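Local atomic coordinates of putative NAD(P)H-dependent FMN-containing oxidoreductase YwqN (Bacillus subtilis, PDB entry 1RLI), a protein that probably acts as an NAD(P)H-dependent oxidoreductase with FMN as its cofactor, a member of the SsuE family of flavin reductases. Residues 5-19 with 69-81. Sequence-based numbering, arbitrary orientation.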
loop_
_atom_site.group_PDB
_atom_site.type_symbol
_atom_site.label_atom_id
_atom_site.label_comp_id
_atom_site.label_asym_id
_atom_site.label_seq_id
_atom_site.Cartn_x
_atom_site.Cartn_y
_atom_site.Cartn_z
ATOM N N LYS D 5 -29.241 -0.039 -13.643
ATOM C CA LYS D 5 -28.619 1.190 -13.061
ATOM C C LYS D 5 -27.458 0.779 -12.158
ATOM O O LYS D 5 -26.315 1.101 -12.453
ATOM C CB LYS D 5 -29.645 1.978 -12.251
ATOM C CG LYS D 5 -29.499 3.496 -12.367
ATOM C CD LYS D 5 -28.132 3.982 -11.910
ATOM C CE LYS D 5 -28.006 5.496 -12.060
ATOM N NZ LYS D 5 -26.659 5.987 -11.661
ATOM N N ILE D 6 -27.764 0.077 -11.068
ATOM C CA ILE D 6 -26.742 -0.404 -10.124
ATOM C C ILE D 6 -26.613 -1.934 -10.148
ATOM O O ILE D 6 -27.613 -2.647 -10.157
ATOM C CB ILE D 6 -27.084 -0.050 -8.655
ATOM C CG1 ILE D 6 -27.122 1.462 -8.457
ATOM C CG2 ILE D 6 -26.049 -0.664 -7.721
ATOM C CD1 ILE D 6 -27.602 1.863 -7.081
ATOM N N ALA D 7 -25.382 -2.436 -10.123
ATOM C CA ALA D 7 -25.164 -3.875 -10.082
ATOM C C ALA D 7 -24.311 -4.198 -8.866
ATOM O O ALA D 7 -23.389 -3.449 -8.540
ATOM C CB ALA D 7 -24.435 -4.345 -11.341
ATOM N N VAL D 8 -24.653 -5.278 -8.178
ATOM C CA VAL D 8 -23.855 -5.731 -7.059
ATOM C C VAL D 8 -23.285 -7.051 -7.533
ATOM O O VAL D 8 -24.036 -7.975 -7.859
ATOM C CB VAL D 8 -24.677 -5.983 -5.785
ATOM C CG1 VAL D 8 -23.781 -6.644 -4.742
ATOM C CG2 VAL D 8 -25.218 -4.689 -5.242
ATOM N N ILE D 9 -21.960 -7.123 -7.605
ATOM C CA ILE D 9 -21.265 -8.334 -8.043
ATOM C C ILE D 9 -20.769 -8.987 -6.769
ATOM O O ILE D 9 -19.780 -8.553 -6.163
ATOM C CB ILE D 9 -20.087 -7.972 -8.955
ATOM C CG1 ILE D 9 -20.627 -7.231 -10.185
ATOM C CG2 ILE D 9 -19.330 -9.228 -9.362
ATOM C CD1 ILE D 9 -19.575 -6.572 -10.986
ATOM N N ASN D 10 -21.461 -10.047 -6.376
ATOM C CA ASN D 10 -21.161 -10.727 -5.129
ATOM C C ASN D 10 -20.285 -11.959 -5.308
ATOM O O ASN D 10 -20.716 -12.946 -5.900
ATOM C CB ASN D 10 -22.487 -11.110 -4.475
ATOM C CG ASN D 10 -22.322 -11.592 -3.066
ATOM O OD1 ASN D 10 -21.258 -12.059 -2.681
ATOM N ND2 ASN D 10 -23.393 -11.494 -2.279
ATOM N N GLY D 11 -19.059 -11.889 -4.778
ATOM C CA GLY D 11 -18.131 -12.998 -4.876
ATOM C C GLY D 11 -18.015 -13.730 -3.554
ATOM O O GLY D 11 -17.048 -14.446 -3.308
ATOM N N GLY D 12 -19.006 -13.549 -2.693
ATOM C CA GLY D 12 -18.970 -14.227 -1.411
ATOM C C GLY D 12 -19.969 -15.362 -1.408
ATOM O O GLY D 12 -20.178 -16.025 -2.426
ATOM N N THR D 13 -20.574 -15.600 -0.253
ATOM C CA THR D 13 -21.577 -16.639 -0.134
ATOM C C THR D 13 -22.881 -15.879 -0.255
ATOM O O THR D 13 -22.869 -14.682 -0.549
ATOM C CB THR D 13 -21.497 -17.361 1.226
ATOM O OG1 THR D 13 -21.519 -16.400 2.289
ATOM C CG2 THR D 13 -20.220 -18.183 1.302
ATOM N N ARG D 14 -24.004 -16.543 -0.035
ATOM C CA ARG D 14 -25.268 -15.844 -0.169
ATOM C C ARG D 14 -26.254 -16.206 0.928
ATOM O O ARG D 14 -26.151 -17.268 1.545
ATOM C CB ARG D 14 -25.843 -16.136 -1.556
ATOM C CG ARG D 14 -24.739 -16.162 -2.598
ATOM C CD ARG D 14 -25.232 -16.471 -3.974
ATOM N NE ARG D 14 -24.224 -17.156 -4.778
ATOM C CZ ARG D 14 -22.989 -16.713 -4.998
ATOM N NH1 ARG D 14 -22.567 -15.566 -4.479
ATOM N NH2 ARG D 14 -22.174 -17.430 -5.752
ATOM N N SER D 15 -27.199 -15.308 1.172
ATOM C CA SER D 15 -28.204 -15.529 2.198
ATOM C C SER D 15 -27.559 -15.573 3.579
ATOM O O SER D 15 -27.158 -16.633 4.059
ATOM C CB SER D 15 -28.942 -16.837 1.923
ATOM O OG SER D 15 -29.643 -16.771 0.695
ATOM N N GLY D 16 -27.452 -14.410 4.207
ATOM C CA GLY D 16 -26.867 -14.344 5.531
ATOM C C GLY D 16 -25.425 -13.886 5.539
ATOM O O GLY D 16 -25.039 -13.053 6.359
ATOM N N GLY D 17 -24.624 -14.421 4.624
ATOM C CA GLY D 17 -23.223 -14.049 4.573
ATOM C C GLY D 17 -23.003 -12.570 4.819
ATOM O O GLY D 17 -23.826 -11.741 4.434
ATOM N N ASN D 18 -21.883 -12.241 5.455
ATOM C CA ASN D 18 -21.568 -10.855 5.765
ATOM C C ASN D 18 -21.511 -9.972 4.539
ATOM O O ASN D 18 -21.867 -8.795 4.592
ATOM C CB ASN D 18 -20.245 -10.773 6.514
ATOM C CG ASN D 18 -20.268 -11.562 7.796
ATOM O OD1 ASN D 18 -21.187 -11.420 8.607
ATOM N ND2 ASN D 18 -19.264 -12.404 7.994
ATOM N N THR D 19 -21.049 -10.543 3.434
ATOM C CA THR D 19 -20.942 -9.814 2.191
ATOM C C THR D 19 -22.323 -9.437 1.669
ATOM O O THR D 19 -22.547 -8.304 1.241
ATOM C CB THR D 19 -20.187 -10.662 1.142
ATOM O OG1 THR D 19 -18.808 -10.771 1.531
ATOM C CG2 THR D 19 -20.283 -10.035 -0.219
ATOM N N ILE D 69 -23.766 -6.364 -16.495
ATOM C CA ILE D 69 -22.873 -5.331 -15.984
ATOM C C ILE D 69 -22.786 -4.140 -16.919
ATOM O O ILE D 69 -22.726 -2.987 -16.478
ATOM C CB ILE D 69 -21.440 -5.885 -15.794
ATOM C CG1 ILE D 69 -21.363 -6.650 -14.485
ATOM C CG2 ILE D 69 -20.415 -4.748 -15.859
ATOM C CD1 ILE D 69 -20.030 -7.373 -14.287
ATOM N N LEU D 70 -22.762 -4.412 -18.218
ATOM C CA LEU D 70 -22.632 -3.339 -19.181
ATOM C C LEU D 70 -23.808 -2.381 -19.163
ATOM O O LEU D 70 -23.664 -1.218 -19.542
ATOM C CB LEU D 70 -22.397 -3.914 -20.586
ATOM C CG LEU D 70 -20.971 -4.485 -20.671
ATOM C CD1 LEU D 70 -20.743 -5.203 -22.007
ATOM C CD2 LEU D 70 -19.970 -3.346 -20.501
ATOM N N GLN D 71 -24.960 -2.847 -18.695
ATOM C CA GLN D 71 -26.139 -1.986 -18.631
ATOM C C GLN D 71 -26.204 -1.142 -17.351
ATOM O O GLN D 71 -27.096 -0.303 -17.210
ATOM C CB GLN D 71 -27.403 -2.838 -18.732
ATOM C CG GLN D 71 -27.432 -3.749 -19.955
ATOM C CD GLN D 71 -28.748 -4.493 -20.104
ATOM O OE1 GLN D 71 -29.791 -3.886 -20.347
ATOM N NE2 GLN D 71 -28.704 -5.813 -19.956
ATOM N N CYS D 72 -25.258 -1.348 -16.436
ATOM C CA CYS D 72 -25.262 -0.624 -15.168
ATOM C C CYS D 72 -24.182 0.447 -15.070
ATOM O O CYS D 72 -23.018 0.222 -15.424
ATOM C CB CYS D 72 -25.125 -1.615 -14.004
ATOM S SG CYS D 72 -26.466 -2.814 -13.908
ATOM N N HIS D 73 -24.575 1.621 -14.589
ATOM C CA HIS D 73 -23.635 2.729 -14.460
ATOM C C HIS D 73 -22.791 2.629 -13.191
ATOM O O HIS D 73 -21.659 3.112 -13.146
ATOM C CB HIS D 73 -24.389 4.064 -14.442
ATOM C CG HIS D 73 -23.491 5.261 -14.454
ATOM N ND1 HIS D 73 -23.578 6.268 -13.517
ATOM C CD2 HIS D 73 -22.489 5.614 -15.293
ATOM C CE1 HIS D 73 -22.670 7.190 -13.778
ATOM N NE2 HIS D 73 -21.996 6.818 -14.852
ATOM N N ILE D 74 -23.364 2.018 -12.159
ATOM C CA ILE D 74 -22.670 1.885 -10.878
ATOM C C ILE D 74 -22.422 0.417 -10.593
ATOM O O ILE D 74 -23.339 -0.407 -10.655
ATOM C CB ILE D 74 -23.508 2.468 -9.720
ATOM C CG1 ILE D 74 -23.656 3.985 -9.900
ATOM C CG2 ILE D 74 -22.851 2.130 -8.385
ATOM C CD1 ILE D 74 -24.692 4.620 -8.935
ATOM N N LEU D 75 -21.180 0.079 -10.281
ATOM C CA LEU D 75 -20.858 -1.315 -9.979
ATOM C C LEU D 75 -20.308 -1.446 -8.567
ATOM O O LEU D 75 -19.350 -0.749 -8.219
ATOM C CB LEU D 75 -19.806 -1.852 -10.952
ATOM C CG LEU D 75 -20.085 -1.761 -12.454
ATOM C CD1 LEU D 75 -18.926 -2.452 -13.209
ATOM C CD2 LEU D 75 -21.417 -2.420 -12.777
ATOM N N ILE D 76 -20.896 -2.344 -7.774
ATOM C CA ILE D 76 -20.432 -2.597 -6.412
ATOM C C ILE D 76 -19.850 -4.002 -6.346
ATOM O O ILE D 76 -20.549 -4.987 -6.556
ATOM C CB ILE D 76 -21.581 -2.469 -5.377
ATOM C CG1 ILE D 76 -22.120 -1.041 -5.427
ATOM C CG2 ILE D 76 -21.062 -2.786 -3.968
ATOM C CD1 ILE D 76 -23.352 -0.783 -4.577
ATOM N N PHE D 77 -18.549 -4.081 -6.077
ATOM C CA PHE D 77 -17.873 -5.376 -6.000
ATOM C C PHE D 77 -17.851 -5.744 -4.544
ATOM O O PHE D 77 -17.240 -5.045 -3.744
ATOM C CB PHE D 77 -16.455 -5.239 -6.544
ATOM C CG PHE D 77 -16.410 -4.987 -8.018
ATOM C CD1 PHE D 77 -16.313 -6.043 -8.914
ATOM C CD2 PHE D 77 -16.524 -3.690 -8.515
ATOM C CE1 PHE D 77 -16.331 -5.803 -10.290
ATOM C CE2 PHE D 77 -16.543 -3.454 -9.881
ATOM C CZ PHE D 77 -16.447 -4.519 -10.767
ATOM N N ALA D 78 -18.522 -6.835 -4.196
ATOM C CA ALA D 78 -18.594 -7.267 -2.805
ATOM C C ALA D 78 -17.849 -8.574 -2.640
ATOM O O ALA D 78 -18.121 -9.546 -3.348
ATOM C CB ALA D 78 -20.057 -7.429 -2.388
ATOM N N THR D 79 -16.933 -8.627 -1.680
ATOM C CA THR D 79 -16.157 -9.858 -1.533
ATOM C C THR D 79 -15.619 -10.142 -0.151
ATOM O O THR D 79 -15.355 -9.231 0.613
ATOM C CB THR D 79 -14.906 -9.820 -2.448
ATOM O OG1 THR D 79 -14.173 -11.053 -2.341
ATOM C CG2 THR D 79 -13.960 -8.664 -1.997
ATOM N N PRO D 80 -15.476 -11.427 0.190
ATOM C CA PRO D 80 -14.916 -11.737 1.500
ATOM C C PRO D 80 -13.417 -11.579 1.265
ATOM O O PRO D 80 -12.958 -11.615 0.110
ATOM C CB PRO D 80 -15.319 -13.199 1.724
ATOM C CG PRO D 80 -15.460 -13.748 0.353
ATOM C CD PRO D 80 -16.130 -12.608 -0.396
ATOM N N ILE D 81 -12.650 -11.379 2.322
ATOM C CA ILE D 81 -11.210 -11.251 2.164
ATOM C C ILE D 81 -10.642 -12.628 2.486
ATOM O O ILE D 81 -10.740 -13.101 3.618
ATOM C CB ILE D 81 -10.602 -10.197 3.132
ATOM C CG1 ILE D 81 -11.210 -8.806 2.849
ATOM C CG2 ILE D 81 -9.071 -10.140 2.952
ATOM C CD1 ILE D 81 -10.721 -7.703 3.801
#
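Ala7 and Ile9 each give N-H and C=O to the backbone of Ile74, Ile76 and Ala78, joining strands 6-10 and 74-80 in parallel, with the axes of these segments 4.7 Å apart at closest approach and 18° out of line. Ile74 N to Lys5 O (3.1 Å) starts this ladder of hydrogen bonds and Gly11 N to Ala78 O (2.9 Å) ends it; Lys5 O also takes a weak bond from His73 N.

On one sheet face Ile6, Val8, Ile74, Ile76 and Ala78 pack. Ile6 and Ile74 lie side by side; a chi1 of -63° sets Ile6 CG1 anti to the carbonyl carbon and leaves CG2 anti to the backbone N, and the two branches part: CG1 meets Ile74 CB at 4.0 Å, while CG2 reaches Ile76 CD1. Replacing Ile6 by an alanine takes away both branches and would probably leave a gap beside Ile74 and Ile76. Farther along, Thr19 CG2 presses tightly on Ala78 CB (3.4 Å).

The other face carries Ala7, Ile9, Leu75 and Phe77. Ile9 CD1 sits 3.4 Å from Phe77 CE1, obliquely to the ring, and meets Ile69 CD1 just as closely, the two isoleucines crossing at about a right angle. Cys72 SG rests on Ala7 CB.

At the exposed end, Lys5 NZ approaches the His73 ring at its edge, 3.6 Å from ND1; both residues belong to a platinum site. At the other end, Asn10 OD1 accepts from Gly12 N in an Asx turn, and Pro80 CD packs against Gly12 CA.

The pair forms the centre of a flavodoxin-like sheet, between strands 33-41 and 117-124. Val27 of helix 18-27 covers Ile6, Val8 and Ile76, whereas Phe143 of helix 133-146 meets the Phe77 ring on the opposite face.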